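Histidine acid phosphatase (Hafnia alvei, PDB 4ARU) is a single-chain member of branch 2 of the histidine phosphatase superfamily, with a mixed beta sheet packed against helices and a largely helical second region. Local coordinates at residues A[64-69]-A[368-373]; A[84-89]-A[289-294]; A[170-175]-A[189-194]. One frame throughout, in Å; residues are numbered along the deposited sequence. Where two conformers were deposited one is given.

Interaction 1: residues A[64-69]-A[368-373]; sequences YRERFQ and LTLQHP
E66, near the C-terminal end of helix 51-70, reaches across to the loop of L368, T369 and L370, which leads from helix 359-363 to strand 375-378. At L368 the link goes through solvent: one water lies 2.8 Å from L368 O and equally close to E66 OE2, between the backbone carbonyl and the carboxylate. The leucine's own side chain turns to M60 and F63, earlier on the same helix. T369 lies side by side with E66, both pointing the same way, and its CB and CG2 rest on the carboxylate, CB coming within 3.5 Å of E66 OE2. T369 OG1 sits between the backbone N and the carbonyl carbon (chi1 67°), where it accepts from H372 N at 2.9 Å in an ST motif. This bond and the one from T369 N to H372 O curl the loop back on itself. L370 supplies the direct polar link: its N-H points almost straight (167°) at E66 OE1, 2.9 Å away, and meets that oxygen from above the carboxylate plane, 54° out of it. Its side chain slides past that of E66 in the opposite direction, with L370 CG 3.9 Å from E66 CB, and ends with CD2 over the helix backbone, 4.0 Å from R67 CA. The R67 guanidinium leads away to a salt bridge with E339 on strand 335-342. Q371 N donates to a second water, which in turn donates to E66 OE1 at 3.2 Å. The two carboxylate oxygens thus divide the loop between them, OE1 serving L370 directly and Q371 through water, OE2 sharing a water with L368. A carboxylate met by a peptide N-H and a water proton at this surface site is probably ionised.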
loop_
_atom_site.group_PDB
_atom_site.type_symbol
_atom_site.label_atom_id
_atom_site.label_comp_id
_atom_site.label_asym_id
_atom_site.label_seq_id
_atom_site.Cartn_x
_atom_site.Cartn_y
_atom_site.Cartn_z
ATOM N N TYR A 64 -10.780 -13.129 -3.484
ATOM C CA TYR A 64 -11.013 -13.188 -2.050
ATOM C C TYR A 64 -12.245 -14.022 -1.718
ATOM O O TYR A 64 -12.231 -14.826 -0.771
ATOM C CB TYR A 64 -11.173 -11.790 -1.428
ATOM C CG TYR A 64 -9.947 -10.926 -1.347
ATOM C CD1 TYR A 64 -8.791 -11.345 -0.708
ATOM C CD2 TYR A 64 -9.963 -9.650 -1.896
ATOM C CE1 TYR A 64 -7.672 -10.490 -0.670
ATOM C CE2 TYR A 64 -8.861 -8.808 -1.832
ATOM C CZ TYR A 64 -7.729 -9.247 -1.258
ATOM O OH TYR A 64 -6.674 -8.298 -1.235
ATOM N N ARG A 65 -13.300 -13.872 -2.509
ATOM C CA ARG A 65 -14.495 -14.706 -2.324
ATOM C C ARG A 65 -14.150 -16.185 -2.404
ATOM O O ARG A 65 -14.516 -16.962 -1.512
ATOM C CB ARG A 65 -15.616 -14.342 -3.318
ATOM C CG ARG A 65 -16.872 -15.198 -3.196
ATOM C CD ARG A 65 -17.369 -15.191 -1.750
ATOM N NE ARG A 65 -18.613 -15.938 -1.512
ATOM C CZ ARG A 65 -19.845 -15.477 -1.761
ATOM N NH1 ARG A 65 -20.051 -14.261 -2.262
ATOM N NH2 ARG A 65 -20.896 -16.247 -1.498
ATOM N N GLU A 66 -13.411 -16.589 -3.441
ATOM C CA GLU A 66 -13.090 -17.995 -3.618
ATOM C C GLU A 66 -12.204 -18.472 -2.468
ATOM O O GLU A 66 -12.432 -19.586 -1.982
ATOM C CB GLU A 66 -12.369 -18.249 -4.930
ATOM C CG GLU A 66 -13.203 -18.107 -6.179
ATOM C CD GLU A 66 -12.633 -18.838 -7.408
ATOM O OE1 GLU A 66 -11.887 -19.832 -7.291
ATOM O OE2 GLU A 66 -12.986 -18.422 -8.532
ATOM N N ARG A 67 -11.226 -17.668 -2.041
ATOM C CA ARG A 67 -10.277 -18.090 -1.007
ATOM C C ARG A 67 -11.042 -18.238 0.307
ATOM O O ARG A 67 -10.925 -19.254 1.010
ATOM C CB ARG A 67 -9.177 -17.036 -0.861
ATOM C CG ARG A 67 -8.196 -17.226 0.302
ATOM C CD ARG A 67 -7.194 -16.076 0.212
ATOM N NE ARG A 67 -6.247 -15.922 1.324
ATOM C CZ ARG A 67 -4.909 -15.861 1.209
ATOM N NH1 ARG A 67 -4.280 -15.952 0.023
ATOM N NH2 ARG A 67 -4.180 -15.692 2.312
ATOM N N PHE A 68 -11.856 -17.255 0.652
ATOM C CA PHE A 68 -12.497 -17.303 1.958
ATOM C C PHE A 68 -13.642 -18.319 2.024
ATOM O O PHE A 68 -13.926 -18.872 3.094
ATOM C CB PHE A 68 -12.934 -15.909 2.407
ATOM C CG PHE A 68 -11.776 -14.919 2.516
ATOM C CD1 PHE A 68 -10.550 -15.293 3.042
ATOM C CD2 PHE A 68 -11.915 -13.618 2.054
ATOM C CE1 PHE A 68 -9.470 -14.374 3.127
ATOM C CE2 PHE A 68 -10.862 -12.717 2.133
ATOM C CZ PHE A 68 -9.642 -13.103 2.636
ATOM N N GLN A 69 -14.324 -18.587 0.911
ATOM C CA GLN A 69 -15.299 -19.671 0.843
ATOM C C GLN A 69 -14.643 -20.995 1.080
ATOM O O GLN A 69 -15.163 -21.855 1.772
ATOM C CB GLN A 69 -15.926 -19.752 -0.536
ATOM C CG GLN A 69 -17.052 -18.785 -0.690
ATOM C CD GLN A 69 -17.503 -18.671 -2.130
ATOM O OE1 GLN A 69 -16.739 -18.858 -3.064
ATOM N NE2 GLN A 69 -18.742 -18.372 -2.304
ATOM N N LEU A 368 -8.906 -14.045 -11.709
ATOM C CA LEU A 368 -8.202 -14.574 -10.569
ATOM C C LEU A 368 -9.090 -15.608 -9.889
ATOM O O LEU A 368 -10.191 -15.274 -9.445
ATOM C CB LEU A 368 -7.877 -13.469 -9.608
ATOM C CG LEU A 368 -7.101 -12.282 -10.135
ATOM C CD1 LEU A 368 -7.023 -11.232 -9.041
ATOM C CD2 LEU A 368 -5.689 -12.648 -10.601
ATOM N N THR A 369 -8.620 -16.841 -9.804
ATOM C CA THR A 369 -9.418 -17.937 -9.257
ATOM C C THR A 369 -8.481 -18.787 -8.395
ATOM O O THR A 369 -7.289 -18.592 -8.408
ATOM C CB THR A 369 -9.995 -18.804 -10.389
ATOM O OG1 THR A 369 -8.913 -19.471 -11.053
ATOM C CG2 THR A 369 -10.859 -18.038 -11.399
ATOM N N LEU A 370 -8.999 -19.781 -7.665
ATOM C CA LEU A 370 -8.082 -20.659 -6.928
ATOM C C LEU A 370 -7.150 -21.419 -7.859
ATOM O O LEU A 370 -5.991 -21.673 -7.494
ATOM C CB LEU A 370 -8.845 -21.588 -5.969
ATOM C CG LEU A 370 -9.446 -20.846 -4.735
ATOM C CD1 LEU A 370 -9.864 -21.925 -3.761
ATOM C CD2 LEU A 370 -8.506 -19.872 -4.100
ATOM N N GLN A 371 -7.639 -21.749 -9.045
ATOM C CA GLN A 371 -6.843 -22.478 -10.066
ATOM C C GLN A 371 -5.816 -21.556 -10.701
ATOM O O GLN A 371 -4.754 -22.030 -11.064
ATOM C CB GLN A 371 -7.715 -23.130 -11.164
ATOM C CG GLN A 371 -8.639 -24.264 -10.707
ATOM C CD GLN A 371 -7.925 -25.599 -10.454
ATOM O OE1 GLN A 371 -6.796 -25.638 -9.929
ATOM N NE2 GLN A 371 -8.593 -26.707 -10.813
ATOM N N HIS A 372 -6.132 -20.258 -10.784
ATOM C CA HIS A 372 -5.269 -19.245 -11.406
ATOM C C HIS A 372 -5.185 -18.056 -10.487
ATOM O O HIS A 372 -5.833 -17.037 -10.729
ATOM C CB HIS A 372 -5.756 -18.894 -12.820
ATOM C CG HIS A 372 -5.691 -20.051 -13.741
ATOM N ND1 HIS A 372 -6.757 -20.880 -14.000
ATOM C CD2 HIS A 372 -4.627 -20.610 -14.364
ATOM C CE1 HIS A 372 -6.371 -21.862 -14.786
ATOM N NE2 HIS A 372 -5.075 -21.713 -15.017
ATOM N N PRO A 373 -4.413 -18.181 -9.405
ATOM C CA PRO A 373 -4.601 -17.302 -8.297
ATOM C C PRO A 373 -3.865 -15.957 -8.400
ATOM O O PRO A 373 -2.890 -15.823 -9.129
ATOM C CB PRO A 373 -4.036 -18.126 -7.103
ATOM C CG PRO A 373 -3.020 -19.016 -7.717
ATOM C CD PRO A 373 -3.591 -19.368 -9.051
HETATM O O HOH W 1 -10.715 -22.070 -9.183
HETATM O O HOH W 2 -12.934 -15.629 -9.055
#

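Interaction 2: residues A[84-89]-A[289-294]; sequences AVYVWA and RPLPDI
Y86 lays its ring against the turn formed by residues 291-294, and the hydroxyl at its tip donates a short hydrogen bond of 2.6 Å from OH to P292 O. The donor is tilted 21° from the carbonyl plane and the C=O...donor angle is 139°. This is the tight end of the contact. The side chain of Y86 starts out toward the loop, with CG anti to the backbone N (chi1 -174°), and I294 lies over one face of the ring in a CH-pi contact, CB 4.0 Å from the centroid and displaced toward the rim. I294 CG1 comes to 3.7 Å from Y86 CD2, the two side chains crossing at about a right angle, while L291 CB approaches the phenol end, 3.6 Å from Y86 OH. Y86 belongs to strand 85-89, which runs parallel to both 115-116 and 300-305 in the mixed sheet of the histidine phosphatase domain. The loop folded against it makes a type II beta turn from L291 to I294, with D293 at the positive-phi position, closed by a weak bond of 3.4 Å from I294 N to L291 O. W88, two residues along the strand, extends the packed part: P292 CD comes to 3.5 Å from W88 CZ3, and L291 CD2 rides over one face of the indole near the rim, 4.1 Å from W88 CG. The indole N-H turns to D124 instead, and a bound tartaric acid lies about 5 Å from the W88 side chain. On the looser solvent side, the exposed P292 and D293 form the outer corner of the turn. D293 barely touches Y86 itself but bonds through OD2 to H115, whose ring stacks with that of Y86.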
loop_
_atom_site.group_PDB
_atom_site.type_symbol
_atom_site.label_atom_id
_atom_site.label_comp_id
_atom_site.label_asym_id
_atom_site.label_seq_id
_atom_site.Cartn_x
_atom_site.Cartn_y
_atom_site.Cartn_z
ATOM N N ALA A 84 -21.356 -9.915 8.179
ATOM C CA ALA A 84 -20.085 -10.626 7.950
ATOM C C ALA A 84 -19.018 -9.792 7.295
ATOM O O ALA A 84 -17.860 -10.046 7.511
ATOM C CB ALA A 84 -20.319 -11.874 7.106
ATOM N N VAL A 85 -19.408 -8.823 6.479
ATOM C CA VAL A 85 -18.492 -8.068 5.652
ATOM C C VAL A 85 -18.629 -6.569 5.901
ATOM O O VAL A 85 -19.733 -6.052 5.944
ATOM C CB VAL A 85 -18.748 -8.330 4.165
ATOM C CG1 VAL A 85 -17.738 -7.588 3.303
ATOM C CG2 VAL A 85 -18.715 -9.834 3.879
ATOM N N TYR A 86 -17.512 -5.898 6.117
ATOM C CA TYR A 86 -17.482 -4.487 6.399
ATOM C C TYR A 86 -16.336 -3.840 5.696
ATOM O O TYR A 86 -15.225 -4.310 5.764
ATOM C CB TYR A 86 -17.388 -4.244 7.897
ATOM C CG TYR A 86 -17.477 -2.794 8.363
ATOM C CD1 TYR A 86 -16.416 -1.955 8.311
ATOM C CD2 TYR A 86 -18.609 -2.343 8.979
ATOM C CE1 TYR A 86 -16.501 -0.634 8.775
ATOM C CE2 TYR A 86 -18.729 -1.034 9.425
ATOM C CZ TYR A 86 -17.653 -0.183 9.326
ATOM O OH TYR A 86 -17.721 1.110 9.824
ATOM N N VAL A 87 -16.606 -2.714 5.023
ATOM C CA VAL A 87 -15.611 -1.901 4.366
ATOM C C VAL A 87 -15.498 -0.541 5.029
ATOM O O VAL A 87 -16.473 0.144 5.151
ATOM C CB VAL A 87 -15.902 -1.691 2.838
ATOM C CG1 VAL A 87 -14.879 -0.749 2.260
ATOM C CG2 VAL A 87 -15.941 -3.009 2.094
ATOM N N TRP A 88 -14.280 -0.169 5.395
ATOM C CA TRP A 88 -13.936 1.203 5.783
ATOM C C TRP A 88 -12.992 1.770 4.736
ATOM O O TRP A 88 -11.890 1.271 4.592
ATOM C CB TRP A 88 -13.317 1.302 7.175
ATOM C CG TRP A 88 -13.174 2.724 7.606
ATOM C CD1 TRP A 88 -12.055 3.532 7.501
ATOM C CD2 TRP A 88 -14.213 3.579 8.055
ATOM N NE1 TRP A 88 -12.339 4.797 7.899
ATOM C CE2 TRP A 88 -13.641 4.866 8.264
ATOM C CE3 TRP A 88 -15.555 3.385 8.384
ATOM C CZ2 TRP A 88 -14.374 5.946 8.760
ATOM C CZ3 TRP A 88 -16.266 4.451 8.895
ATOM C CH2 TRP A 88 -15.698 5.730 9.029
ATOM N N ALA A 89 -13.418 2.786 4.000
ATOM C CA ALA A 89 -12.587 3.408 2.994
ATOM C C ALA A 89 -12.183 4.795 3.420
ATOM O O ALA A 89 -12.953 5.487 4.081
ATOM C CB ALA A 89 -13.346 3.523 1.664
ATOM N N ARG A 289 -10.613 2.983 18.614
ATOM C CA ARG A 289 -11.823 3.700 18.235
ATOM C C ARG A 289 -12.693 2.778 17.405
ATOM O O ARG A 289 -12.254 2.257 16.384
ATOM C CB ARG A 289 -11.520 4.953 17.428
ATOM C CG ARG A 289 -12.794 5.732 17.042
ATOM C CD ARG A 289 -12.444 7.059 16.395
ATOM N NE ARG A 289 -11.850 8.010 17.341
ATOM C CZ ARG A 289 -11.454 9.241 16.998
ATOM N NH1 ARG A 289 -11.527 9.642 15.720
ATOM N NH2 ARG A 289 -10.936 10.040 17.905
ATOM N N PRO A 290 -13.948 2.578 17.842
ATOM C CA PRO A 290 -14.728 1.602 17.066
ATOM C C PRO A 290 -15.133 2.126 15.707
ATOM O O PRO A 290 -15.402 3.326 15.557
ATOM C CB PRO A 290 -15.987 1.371 17.933
ATOM C CG PRO A 290 -15.960 2.411 18.987
ATOM C CD PRO A 290 -14.575 2.966 19.116
ATOM N N LEU A 291 -15.206 1.216 14.743
ATOM C CA LEU A 291 -15.696 1.546 13.386
ATOM C C LEU A 291 -17.202 1.580 13.496
ATOM O O LEU A 291 -17.805 0.681 14.084
ATOM C CB LEU A 291 -15.229 0.503 12.388
ATOM C CG LEU A 291 -13.712 0.473 12.201
ATOM C CD1 LEU A 291 -13.324 -0.645 11.248
ATOM C CD2 LEU A 291 -13.178 1.772 11.623
ATOM N N PRO A 292 -17.816 2.654 12.999
ATOM C CA PRO A 292 -19.257 2.779 13.229
ATOM C C PRO A 292 -20.073 1.686 12.569
ATOM O O PRO A 292 -19.815 1.344 11.427
ATOM C CB PRO A 292 -19.599 4.146 12.643
ATOM C CG PRO A 292 -18.508 4.474 11.750
ATOM C CD PRO A 292 -17.267 3.745 12.191
ATOM N N ASP A 293 -21.010 1.125 13.329
ATOM C CA ASP A 293 -21.945 0.163 12.756
ATOM C C ASP A 293 -21.322 -1.203 12.408
ATOM O O ASP A 293 -21.909 -1.931 11.615
ATOM C CB ASP A 293 -22.560 0.808 11.478
ATOM C CG ASP A 293 -23.637 -0.026 10.828
ATOM O OD1 ASP A 293 -24.476 -0.566 11.558
ATOM O OD2 ASP A 293 -23.650 -0.101 9.570
ATOM N N ILE A 294 -20.117 -1.527 12.888
ATOM C CA ILE A 294 -19.529 -2.830 12.572
ATOM C C ILE A 294 -20.133 -3.854 13.503
ATOM O O ILE A 294 -20.431 -3.532 14.651
ATOM C CB ILE A 294 -17.976 -2.826 12.651
ATOM C CG1 ILE A 294 -17.411 -4.088 11.973
ATOM C CG2 ILE A 294 -17.496 -2.656 14.095
ATOM C CD1 ILE A 294 -15.947 -3.943 11.666
#

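Interaction 3: residues A[170-175]-A[189-194]; sequences SVLDFP and CDFSQA
F174 and F191 form a T-shaped (edge-to-face) pair: the edge of F191 meets the face of F174 with the planes at 82° and the centroids 5.0 Å apart. F191 CD1 stands over the centre of the F174 ring, 3.6 Å above its plane. At the rim, F174 CE2 reaches the backbone of the short helix 191-194, 3.5 Å from F191 CA. C189 adds a sulfur-aromatic contact, its SG obliquely placed 3.6 Å from F174 CE2, and this sulfur is fixed by the disulfide to C180. L172 CD1 approaches F191 CE1 at 4.0 Å, the two side chains crossing at about a right angle; L172 also packs on L220 and F224 of helix 213-229.

Behind the rings, one helix ends and another begins. Helix 162-172 closes in a Schellman motif with D173 in positive phi as the C-prime residue, F174 N bonding back to S169 O and D173 N to S170 O. F174 therefore leaves the helix at once, and its side chain starts out toward 189-194, with CG anti to the backbone N (chi1 174°). Across the contact, D190 is the N-cap just ahead of F191: its OD1 accepts from Q193 N at 3.0 Å, using the anti lone pair, away from OD2.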
loop_
_atom_site.group_PDB
_atom_site.type_symbol
_atom_site.label_atom_id
_atom_site.label_comp_id
_atom_site.label_asym_id
_atom_site.label_seq_id
_atom_site.Cartn_x
_atom_site.Cartn_y
_atom_site.Cartn_z
ATOM N N SER A 170 17.304 7.871 -19.483
ATOM C CA SER A 170 17.195 7.399 -20.850
ATOM C C SER A 170 15.729 7.185 -21.249
ATOM O O SER A 170 15.364 7.516 -22.371
ATOM C CB SER A 170 18.067 6.133 -21.061
ATOM O OG SER A 170 17.551 5.007 -20.395
ATOM N N VAL A 171 14.917 6.659 -20.347
ATOM C CA VAL A 171 13.484 6.452 -20.609
ATOM C C VAL A 171 12.775 7.792 -20.863
ATOM O O VAL A 171 11.934 7.891 -21.760
ATOM C CB VAL A 171 12.835 5.713 -19.419
ATOM C CG1 VAL A 171 11.309 5.786 -19.465
ATOM C CG2 VAL A 171 13.344 4.279 -19.351
ATOM N N LEU A 172 13.140 8.809 -20.092
ATOM C CA LEU A 172 12.620 10.151 -20.279
ATOM C C LEU A 172 13.192 10.867 -21.478
ATOM O O LEU A 172 12.593 11.837 -21.942
ATOM C CB LEU A 172 12.957 11.018 -19.030
ATOM C CG LEU A 172 12.283 10.560 -17.752
ATOM C CD1 LEU A 172 12.905 11.355 -16.639
ATOM C CD2 LEU A 172 10.771 10.759 -17.799
ATOM N N ASP A 173 14.356 10.453 -22.004
ATOM C CA ASP A 173 15.146 11.344 -22.881
ATOM C C ASP A 173 15.417 12.676 -22.223
ATOM O O ASP A 173 15.371 13.746 -22.835
ATOM C CB ASP A 173 14.488 11.494 -24.259
ATOM C CG ASP A 173 14.551 10.198 -25.058
ATOM O OD1 ASP A 173 15.679 9.858 -25.446
ATOM O OD2 ASP A 173 13.522 9.502 -25.307
ATOM N N PHE A 174 15.758 12.585 -20.928
ATOM C CA PHE A 174 16.024 13.760 -20.103
ATOM C C PHE A 174 16.995 14.766 -20.736
ATOM O O PHE A 174 16.778 15.973 -20.663
ATOM C CB PHE A 174 16.460 13.332 -18.683
ATOM C CG PHE A 174 16.892 14.490 -17.788
ATOM C CD1 PHE A 174 15.951 15.344 -17.206
ATOM C CD2 PHE A 174 18.219 14.694 -17.499
ATOM C CE1 PHE A 174 16.365 16.378 -16.388
ATOM C CE2 PHE A 174 18.625 15.732 -16.678
ATOM C CZ PHE A 174 17.694 16.561 -16.119
ATOM N N PRO A 175 18.097 14.291 -21.325
ATOM C CA PRO A 175 19.066 15.264 -21.836
ATOM C C PRO A 175 18.498 16.183 -22.939
ATOM O O PRO A 175 19.034 17.287 -23.159
ATOM C CB PRO A 175 20.195 14.374 -22.382
ATOM C CG PRO A 175 20.100 13.112 -21.593
ATOM C CD PRO A 175 18.641 12.907 -21.362
ATOM N N CYS A 189 24.086 18.099 -18.742
ATOM C CA CYS A 189 22.869 17.986 -17.949
ATOM C C CYS A 189 22.626 16.513 -17.622
ATOM O O CYS A 189 22.148 15.732 -18.443
ATOM C CB CYS A 189 21.696 18.576 -18.719
ATOM S SG CYS A 189 20.157 18.792 -17.799
ATOM N N ASP A 190 23.017 16.132 -16.411
ATOM C CA ASP A 190 22.932 14.737 -15.931
ATOM C C ASP A 190 21.838 14.677 -14.868
ATOM O O ASP A 190 21.819 15.488 -13.970
ATOM C CB ASP A 190 24.298 14.322 -15.335
ATOM C CG ASP A 190 24.279 12.945 -14.702
ATOM O OD1 ASP A 190 23.960 12.832 -13.506
ATOM O OD2 ASP A 190 24.576 11.960 -15.424
ATOM N N PHE A 191 20.932 13.707 -14.976
ATOM C CA PHE A 191 19.743 13.637 -14.137
ATOM C C PHE A 191 20.121 13.610 -12.676
ATOM O O PHE A 191 19.597 14.386 -11.876
ATOM C CB PHE A 191 18.917 12.408 -14.545
ATOM C CG PHE A 191 17.554 12.303 -13.884
ATOM C CD1 PHE A 191 16.502 13.091 -14.315
ATOM C CD2 PHE A 191 17.280 11.336 -12.935
ATOM C CE1 PHE A 191 15.244 12.955 -13.767
ATOM C CE2 PHE A 191 16.018 11.209 -12.376
ATOM C CZ PHE A 191 15.003 12.019 -12.782
ATOM N N SER A 192 21.049 12.739 -12.312
ATOM C CA SER A 192 21.493 12.632 -10.913
ATOM C C SER A 192 22.207 13.914 -10.405
ATOM O O SER A 192 21.896 14.387 -9.313
ATOM C CB SER A 192 22.415 11.422 -10.744
ATOM O OG SER A 192 22.921 11.355 -9.391
ATOM N N GLN A 193 23.129 14.452 -11.182
ATOM C CA GLN A 193 23.909 15.624 -10.790
ATOM C C GLN A 193 23.000 16.844 -10.655
ATOM O O GLN A 193 23.189 17.667 -9.766
ATOM C CB GLN A 193 24.973 15.898 -11.857
ATOM C CG GLN A 193 26.027 16.939 -11.474
ATOM C CD GLN A 193 25.516 18.369 -11.511
ATOM O OE1 GLN A 193 24.685 18.709 -12.340
ATOM N NE2 GLN A 193 26.015 19.216 -10.605
ATOM N N ALA A 194 22.044 16.957 -11.568
ATOM C CA ALA A 194 21.127 18.100 -11.594
ATOM C C ALA A 194 20.208 18.165 -10.373
ATOM O O ALA A 194 19.746 19.254 -10.015
ATOM C CB ALA A 194 20.310 18.093 -12.863
#

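Overall arrangement
Interactions 1 and 2 lie in the same part of the fold, with centres about 24 Å apart and nearest atoms about 8 Å apart. They do not touch, but helix 51-70 of the first and strand 85-89 of the second are consecutive elements. Interaction 3 sits on the other side of the chain's centre from interaction 2, about 47 Å between centres, its centre about 44 Å from that of interaction 1. In sequence they are nested: 170-175/189-194 inside 84-89/289-294, and that inside 64-69/368-373. The tartaric acid near interaction 2 is probably from the crystallisation liquor. Beyond the loop of interaction 1, the chain continues through strand 375-378 to the potassium site of N380, I381, C384 and Q387.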